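Local coordinates for putative uncharacterized protein (Chaetomium thermophilum, PDB 5T8V) that probably loads cohesin onto chromatin, as members of the SCC2/Nipped-B family do, this chain being the C-terminal, HEAT-repeat part of the loader, at residues 263-268 with 273-278; 293-296 with 302-305; 418-423 with 526-531. All coordinates share one frame; numbering follows the deposited sequence.

Interaction 1. Residues 263-268 with 273-278; sequences QIFLLN and QGIIDE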
# COMPACT_ATOMS: atom_id res chain seq x y z
N GLN A 263 -13.46 -15.96 -42.87
CA GLN A 263 -14.01 -15.70 -44.20
C GLN A 263 -15.45 -15.19 -44.09
O GLN A 263 -15.79 -14.14 -44.65
CB GLN A 263 -13.93 -16.95 -45.06
CG GLN A 263 -12.68 -17.01 -45.89
CD GLN A 263 -12.80 -16.21 -47.16
OE1 GLN A 263 -13.45 -16.64 -48.11
NE2 GLN A 263 -12.20 -15.03 -47.18
N ILE A 264 -16.31 -15.94 -43.39
CA ILE A 264 -17.69 -15.49 -43.21
C ILE A 264 -17.72 -14.09 -42.60
O ILE A 264 -18.48 -13.22 -43.02
CB ILE A 264 -18.47 -16.50 -42.35
CG1 ILE A 264 -18.49 -17.87 -43.04
CG2 ILE A 264 -19.89 -16.01 -42.09
CD1 ILE A 264 -19.11 -18.98 -42.20
N PHE A 265 -16.87 -13.87 -41.59
CA PHE A 265 -16.83 -12.57 -40.91
C PHE A 265 -16.43 -11.46 -41.87
O PHE A 265 -16.91 -10.32 -41.73
CB PHE A 265 -15.84 -12.66 -39.74
CG PHE A 265 -15.72 -11.39 -38.95
CD1 PHE A 265 -14.81 -10.41 -39.32
CD2 PHE A 265 -16.49 -11.19 -37.82
CE1 PHE A 265 -14.69 -9.24 -38.59
CE2 PHE A 265 -16.37 -10.03 -37.08
CZ PHE A 265 -15.47 -9.05 -37.46
N LEU A 266 -15.57 -11.75 -42.84
CA LEU A 266 -15.05 -10.72 -43.72
C LEU A 266 -16.05 -10.36 -44.83
O LEU A 266 -16.25 -9.18 -45.12
CB LEU A 266 -13.72 -11.18 -44.32
CG LEU A 266 -13.04 -10.30 -45.37
CD1 LEU A 266 -11.55 -10.50 -45.29
CD2 LEU A 266 -13.53 -10.64 -46.78
N LEU A 267 -16.67 -11.36 -45.44
CA LEU A 267 -17.53 -11.14 -46.59
C LEU A 267 -18.94 -10.68 -46.22
O LEU A 267 -19.78 -10.54 -47.11
CB LEU A 267 -17.62 -12.42 -47.43
CG LEU A 267 -16.35 -12.80 -48.19
CD1 LEU A 267 -15.97 -14.24 -47.93
CD2 LEU A 267 -16.53 -12.56 -49.68
N ASN A 268 -19.21 -10.43 -44.94
CA ASN A 268 -20.54 -10.01 -44.49
C ASN A 268 -20.39 -9.02 -43.34
O ASN A 268 -20.47 -9.38 -42.16
CB ASN A 268 -21.38 -11.21 -44.06
CG ASN A 268 -21.68 -12.15 -45.21
OD1 ASN A 268 -22.66 -11.98 -45.93
ND2 ASN A 268 -20.82 -13.15 -45.38
N GLN A 273 -20.64 -7.99 -35.89
CA GLN A 273 -20.92 -7.91 -34.46
C GLN A 273 -21.72 -9.11 -33.99
O GLN A 273 -21.55 -9.56 -32.85
CB GLN A 273 -21.68 -6.62 -34.15
CG GLN A 273 -21.95 -6.42 -32.67
CD GLN A 273 -22.77 -5.17 -32.38
OE1 GLN A 273 -23.12 -4.41 -33.29
NE2 GLN A 273 -23.08 -4.94 -31.11
N GLY A 274 -22.60 -9.65 -34.83
CA GLY A 274 -23.34 -10.84 -34.47
C GLY A 274 -22.42 -12.01 -34.26
O GLY A 274 -22.41 -12.63 -33.18
N ILE A 275 -21.61 -12.32 -35.27
CA ILE A 275 -20.69 -13.45 -35.23
C ILE A 275 -19.92 -13.41 -33.92
O ILE A 275 -20.07 -14.29 -33.06
CB ILE A 275 -19.74 -13.42 -36.44
CG1 ILE A 275 -20.54 -13.60 -37.73
CG2 ILE A 275 -18.67 -14.50 -36.32
CD1 ILE A 275 -19.77 -13.26 -38.98
N ILE A 276 -19.10 -12.37 -33.75
CA ILE A 276 -18.35 -12.16 -32.52
C ILE A 276 -19.25 -12.46 -31.33
O ILE A 276 -18.95 -13.33 -30.51
CB ILE A 276 -17.79 -10.72 -32.45
CG1 ILE A 276 -16.69 -10.54 -33.50
CG2 ILE A 276 -17.24 -10.42 -31.05
CD1 ILE A 276 -16.21 -9.12 -33.65
N ASP A 277 -20.38 -11.75 -31.26
CA ASP A 277 -21.28 -11.90 -30.11
C ASP A 277 -21.54 -13.38 -29.83
O ASP A 277 -21.28 -13.87 -28.73
CB ASP A 277 -22.58 -11.15 -30.36
CG ASP A 277 -22.48 -9.68 -30.00
OD1 ASP A 277 -21.35 -9.14 -29.99
OD2 ASP A 277 -23.53 -9.05 -29.73
N GLU A 278 -22.03 -14.11 -30.83
CA GLU A 278 -22.38 -15.50 -30.56
C GLU A 278 -21.14 -16.31 -30.21
O GLU A 278 -21.18 -17.15 -29.30
CB GLU A 278 -23.14 -16.11 -31.74
CG GLU A 278 -22.50 -15.96 -33.11
CD GLU A 278 -23.44 -16.39 -34.22
OE1 GLU A 278 -24.59 -16.76 -33.92
OE2 GLU A 278 -23.02 -16.35 -35.40
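Phe-265 and Ile-275 meet where two consecutive helices of this HEAT-repeat protein turn back on each other, an antiparallel helical hairpin. The evidence is the 150° angle between the short axes of 263-267 and 273-278, which approach to 10.2 Å. The connection between 267 and 273 is brief, and no hydrogen bond crosses between the two segments, whose side chains meet by apolar contact alone.

Phe-265 can be followed outward. Its CB lies 4.0 Å from Ile-275 CD1. With CG anti to the backbone N (chi1 -179°), the ring is carried across to the second helix, and CD2 runs past the same methyl and Ile-275 CB. Farther out, CE2 comes within 3.6 Å of Ile-276 CD1 and touches CG1 of that residue as well, while CZ reaches the same CD1 at 3.9 Å. Both isoleucines approach the ring obliquely.

Beyond the pair, Asn-378 and Leu-313 from helices 357-391 and 305-315 also touch Phe-265, and Arg-272 bonds through NE to its carbonyl O, tying the start of the second helix to the end of the first. Ile-275 reaches back in return: its CD1 lies 3.6 Å from Phe-265 CA and 4.2 Å from Ile-264 CG2.

Interaction 2. Residues 293-296 with 302-305; sequences RTFK and SIQP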
# COMPACT_ATOMS: atom_id res chain seq x y z
N ARG A 293 -5.89 -23.31 -22.28
CA ARG A 293 -5.12 -22.69 -23.36
C ARG A 293 -4.48 -23.81 -24.17
O ARG A 293 -3.37 -24.28 -23.87
CB ARG A 293 -4.09 -21.72 -22.81
CG ARG A 293 -4.68 -20.70 -21.85
CD ARG A 293 -3.62 -19.75 -21.32
NE ARG A 293 -4.19 -18.71 -20.46
CZ ARG A 293 -4.36 -18.82 -19.15
NH1 ARG A 293 -4.00 -19.92 -18.51
NH2 ARG A 293 -4.89 -17.81 -18.47
N THR A 294 -5.17 -24.25 -25.22
CA THR A 294 -4.76 -25.40 -26.02
C THR A 294 -4.31 -25.00 -27.42
O THR A 294 -4.16 -25.88 -28.28
CB THR A 294 -5.90 -26.42 -26.10
OG1 THR A 294 -6.98 -25.87 -26.88
CG2 THR A 294 -6.41 -26.77 -24.71
N PHE A 295 -4.10 -23.72 -27.68
CA PHE A 295 -3.67 -23.23 -28.99
C PHE A 295 -2.21 -22.81 -28.87
O PHE A 295 -1.90 -21.74 -28.33
CB PHE A 295 -4.56 -22.07 -29.45
CG PHE A 295 -4.32 -21.65 -30.87
CD1 PHE A 295 -5.00 -22.27 -31.91
CD2 PHE A 295 -3.43 -20.63 -31.17
CE1 PHE A 295 -4.79 -21.87 -33.22
CE2 PHE A 295 -3.22 -20.24 -32.48
CZ PHE A 295 -3.90 -20.86 -33.50
N LYS A 296 -1.31 -23.64 -29.38
CA LYS A 296 0.11 -23.39 -29.26
C LYS A 296 0.57 -22.39 -30.31
O LYS A 296 0.17 -22.46 -31.47
CB LYS A 296 0.90 -24.69 -29.41
CG LYS A 296 0.47 -25.81 -28.47
CD LYS A 296 0.66 -25.43 -27.01
CE LYS A 296 0.25 -26.57 -26.09
NZ LYS A 296 0.42 -26.23 -24.65
N SER A 302 1.08 -20.25 -25.16
CA SER A 302 -0.19 -20.88 -25.45
C SER A 302 -1.33 -19.95 -25.06
O SER A 302 -1.27 -19.27 -24.03
CB SER A 302 -0.33 -22.21 -24.70
OG SER A 302 0.77 -23.05 -24.97
N ILE A 303 -2.37 -19.92 -25.89
CA ILE A 303 -3.59 -19.17 -25.64
C ILE A 303 -4.77 -20.10 -25.92
O ILE A 303 -4.63 -21.13 -26.58
CB ILE A 303 -3.69 -17.90 -26.51
CG1 ILE A 303 -3.45 -18.24 -27.98
CG2 ILE A 303 -2.70 -16.85 -26.02
CD1 ILE A 303 -3.69 -17.09 -28.93
N GLN A 304 -5.93 -19.72 -25.40
CA GLN A 304 -7.11 -20.51 -25.74
C GLN A 304 -7.57 -20.15 -27.16
O GLN A 304 -7.49 -18.99 -27.56
CB GLN A 304 -8.24 -20.28 -24.74
CG GLN A 304 -8.58 -18.83 -24.47
CD GLN A 304 -9.78 -18.69 -23.55
OE1 GLN A 304 -10.54 -19.63 -23.35
NE2 GLN A 304 -9.95 -17.50 -22.98
N PRO A 305 -8.07 -21.13 -27.92
CA PRO A 305 -8.31 -20.88 -29.35
C PRO A 305 -9.30 -19.77 -29.63
O PRO A 305 -9.19 -19.09 -30.66
CB PRO A 305 -8.83 -22.24 -29.85
CG PRO A 305 -9.43 -22.87 -28.65
CD PRO A 305 -8.58 -22.44 -27.49
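A two-stranded antiparallel beta hairpin, strands 295-296 and 302-303, is formed here in a predominantly helical protein. Phe-295 and Ile-303 make the hydrogen-bonded pair. Phe-295 N donates to Ile-303 O at 2.9 Å, nearly along the C=O axis, and Ile-303 N returns a straighter bond to Phe-295 O at 3.1 Å, with an angle at hydrogen of 170°. The two side chains leave the same face side by side, Phe-295 CD2 lying 4.0 Å from Ile-303 CG1, and Phe-295 CB also meets Pro-305 CA at 3.9 Å.

Lys-296 and Ser-302 form the non-hydrogen-bonded pair on the other face. The lysine bends at chi2 (-62°), which brings its chain back over the serine and lets NZ bond to Ser-302 OG at 3.2 Å. An alanine in place of Ser-302 is likely to leave Lys-296 NZ without this hydroxyl and its chain freer to swing.

Arg-293 lays CB against Ile-303 C at 3.6 Å, while its NE makes a salt bridge to Asp-411, whose other oxygen accepts from Gln-304 N. With Gln-304 at the N-cap of helix 305-315, the arrangement is a short beta hairpin leading directly into a helix.

Interaction 3. Residues 418-423 with 526-531; sequences NPDWPA and DAQLSS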
# COMPACT_ATOMS: atom_id res chain seq x y z
N ASN A 418 3.89 -9.90 -29.62
CA ASN A 418 4.06 -10.90 -30.66
C ASN A 418 3.67 -10.29 -32.00
O ASN A 418 2.49 -9.97 -32.20
CB ASN A 418 3.21 -12.13 -30.37
CG ASN A 418 3.53 -13.29 -31.29
OD1 ASN A 418 3.89 -13.09 -32.45
ND2 ASN A 418 3.41 -14.50 -30.76
N PRO A 419 4.60 -10.11 -32.95
CA PRO A 419 4.23 -9.48 -34.22
C PRO A 419 3.21 -10.27 -35.02
O PRO A 419 2.58 -9.71 -35.93
CB PRO A 419 5.56 -9.36 -34.97
CG PRO A 419 6.45 -10.38 -34.34
CD PRO A 419 6.03 -10.45 -32.90
N ASP A 420 3.02 -11.56 -34.72
CA ASP A 420 1.98 -12.34 -35.37
C ASP A 420 0.58 -11.89 -34.96
O ASP A 420 -0.39 -12.26 -35.63
CB ASP A 420 2.13 -13.82 -35.03
CG ASP A 420 3.34 -14.44 -35.68
OD1 ASP A 420 4.23 -13.70 -36.13
OD2 ASP A 420 3.40 -15.69 -35.75
N TRP A 421 0.46 -11.11 -33.88
CA TRP A 421 -0.83 -10.82 -33.27
C TRP A 421 -0.93 -9.34 -32.93
O TRP A 421 -1.03 -8.95 -31.77
CB TRP A 421 -1.03 -11.69 -32.03
CG TRP A 421 -1.07 -13.15 -32.34
CD1 TRP A 421 -0.07 -14.05 -32.15
CD2 TRP A 421 -2.17 -13.87 -32.90
NE1 TRP A 421 -0.48 -15.30 -32.56
CE2 TRP A 421 -1.76 -15.21 -33.03
CE3 TRP A 421 -3.46 -13.51 -33.32
CZ2 TRP A 421 -2.60 -16.20 -33.55
CZ3 TRP A 421 -4.28 -14.50 -33.83
CH2 TRP A 421 -3.85 -15.82 -33.94
N PRO A 422 -0.90 -8.47 -33.95
CA PRO A 422 -0.99 -7.03 -33.69
C PRO A 422 -2.32 -6.57 -33.11
O PRO A 422 -2.41 -5.42 -32.66
CB PRO A 422 -0.74 -6.40 -35.07
CG PRO A 422 -1.07 -7.47 -36.04
CD PRO A 422 -0.70 -8.76 -35.38
N ALA A 423 -3.35 -7.42 -33.10
CA ALA A 423 -4.62 -7.03 -32.51
C ALA A 423 -4.60 -7.06 -30.99
O ALA A 423 -5.53 -6.53 -30.36
CB ALA A 423 -5.73 -7.95 -33.01
N ASP A 526 -0.39 -18.81 -45.35
CA ASP A 526 -0.88 -18.69 -43.98
C ASP A 526 -1.81 -17.48 -43.89
O ASP A 526 -1.35 -16.33 -43.95
CB ASP A 526 0.30 -18.55 -43.01
CG ASP A 526 -0.06 -18.96 -41.60
OD1 ASP A 526 -1.25 -18.89 -41.24
OD2 ASP A 526 0.86 -19.36 -40.85
N ALA A 527 -3.11 -17.74 -43.74
CA ALA A 527 -4.08 -16.65 -43.69
C ALA A 527 -3.88 -15.78 -42.46
O ALA A 527 -3.97 -14.55 -42.54
CB ALA A 527 -5.50 -17.22 -43.71
N GLN A 528 -3.60 -16.40 -41.31
CA GLN A 528 -3.39 -15.63 -40.09
C GLN A 528 -2.20 -14.68 -40.23
O GLN A 528 -2.30 -13.49 -39.92
CB GLN A 528 -3.19 -16.59 -38.91
CG GLN A 528 -2.95 -15.92 -37.57
CD GLN A 528 -1.51 -15.48 -37.39
OE1 GLN A 528 -1.22 -14.28 -37.37
NE2 GLN A 528 -0.60 -16.44 -37.26
N LEU A 529 -1.07 -15.20 -40.71
CA LEU A 529 0.14 -14.39 -40.80
C LEU A 529 -0.01 -13.28 -41.84
O LEU A 529 0.47 -12.16 -41.64
CB LEU A 529 1.33 -15.29 -41.13
CG LEU A 529 2.70 -14.92 -40.54
CD1 LEU A 529 2.65 -14.78 -39.02
CD2 LEU A 529 3.72 -15.96 -40.94
N SER A 530 -0.69 -13.57 -42.96
CA SER A 530 -0.91 -12.54 -43.97
C SER A 530 -1.88 -11.47 -43.47
O SER A 530 -1.74 -10.30 -43.83
CB SER A 530 -1.41 -13.17 -45.26
OG SER A 530 -2.66 -13.81 -45.06
N SER A 531 -2.86 -11.86 -42.65
CA SER A 531 -3.73 -10.87 -42.04
C SER A 531 -2.93 -9.97 -41.09
O SER A 531 -3.08 -8.74 -41.10
CB SER A 531 -4.87 -11.56 -41.29
OG SER A 531 -4.40 -12.18 -40.11
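Asp-420 and Trp-421, in the loop between helices 402-414 and 423-440, press against Gln-528 and Leu-529 in the first turn of helix 527-550. The close part centres on Asp-420. Leu-529 CD1 sits over the carboxylate, 3.4 Å from Asp-420 CG and about equally near both oxygens, so a methyl group lies on one face of the acid. The charge is met from outside these segments, by a salt bridge from Asp-420 OD2 to Arg-520. Beside it, Asp-420 O and the modelled Gln-528 OE1 are 2.8 Å apart.

Gln-528 also lies against one face of the indole, near its rim. Its CG is anti to the backbone N (chi1 180°) and the chain then bends at chi2, which carries the amide over that face of Trp-421. The amide carbon CD stands 4.0 Å above the ring plane, and the two planes are only 18° apart. The nearest atoms are Gln-528 CG and Trp-421 CH2, at 3.7 Å.

The loop keeps its shape by its own bonds: a type I turn from Asn-418 to Trp-421, and an Asx turn in which Asn-418 OD1 accepts from Asp-420 N at 2.9 Å. The open side is at the start of the helix, where solvent-exposed Asp-526, at the N-cap, touches nothing in the loop. Pro-422 packs farther along helix 527-550, on Ala-532, Phe-535 and Ile-536.

Leu-517 of helix 509-520 contacts both Asp-420 and Leu-529, whereas Met-311 and Arg-312 of helix 305-315 lie against Trp-421, so the loop packs against helices 305-315, 509-520 and 527-550.

In the fold
Interactions 1 and 3 are buried, whereas interaction 2 is partly exposed, and their chemistry differs. Interaction 1 is apolar between its side chains, helix against helix. Interaction 2 relies on backbone hydrogen bonds and a Lys-296 to Ser-302 bond on one face of the hairpin, with apolar packing on the Phe-295 face, and interaction 3 mixes apolar cover with an acid paired outside its segments. Helix 305-315 is common to all three: it touches Phe-265 and Ile-276, begins at the end of 302-305, and packs on Trp-421. Interactions 2 and 3 meet directly, Phe-295 CE2 lying 4.2 Å from Trp-421 CZ2, while interaction 1 remains about 8 Å from interaction 3 by nearest atoms.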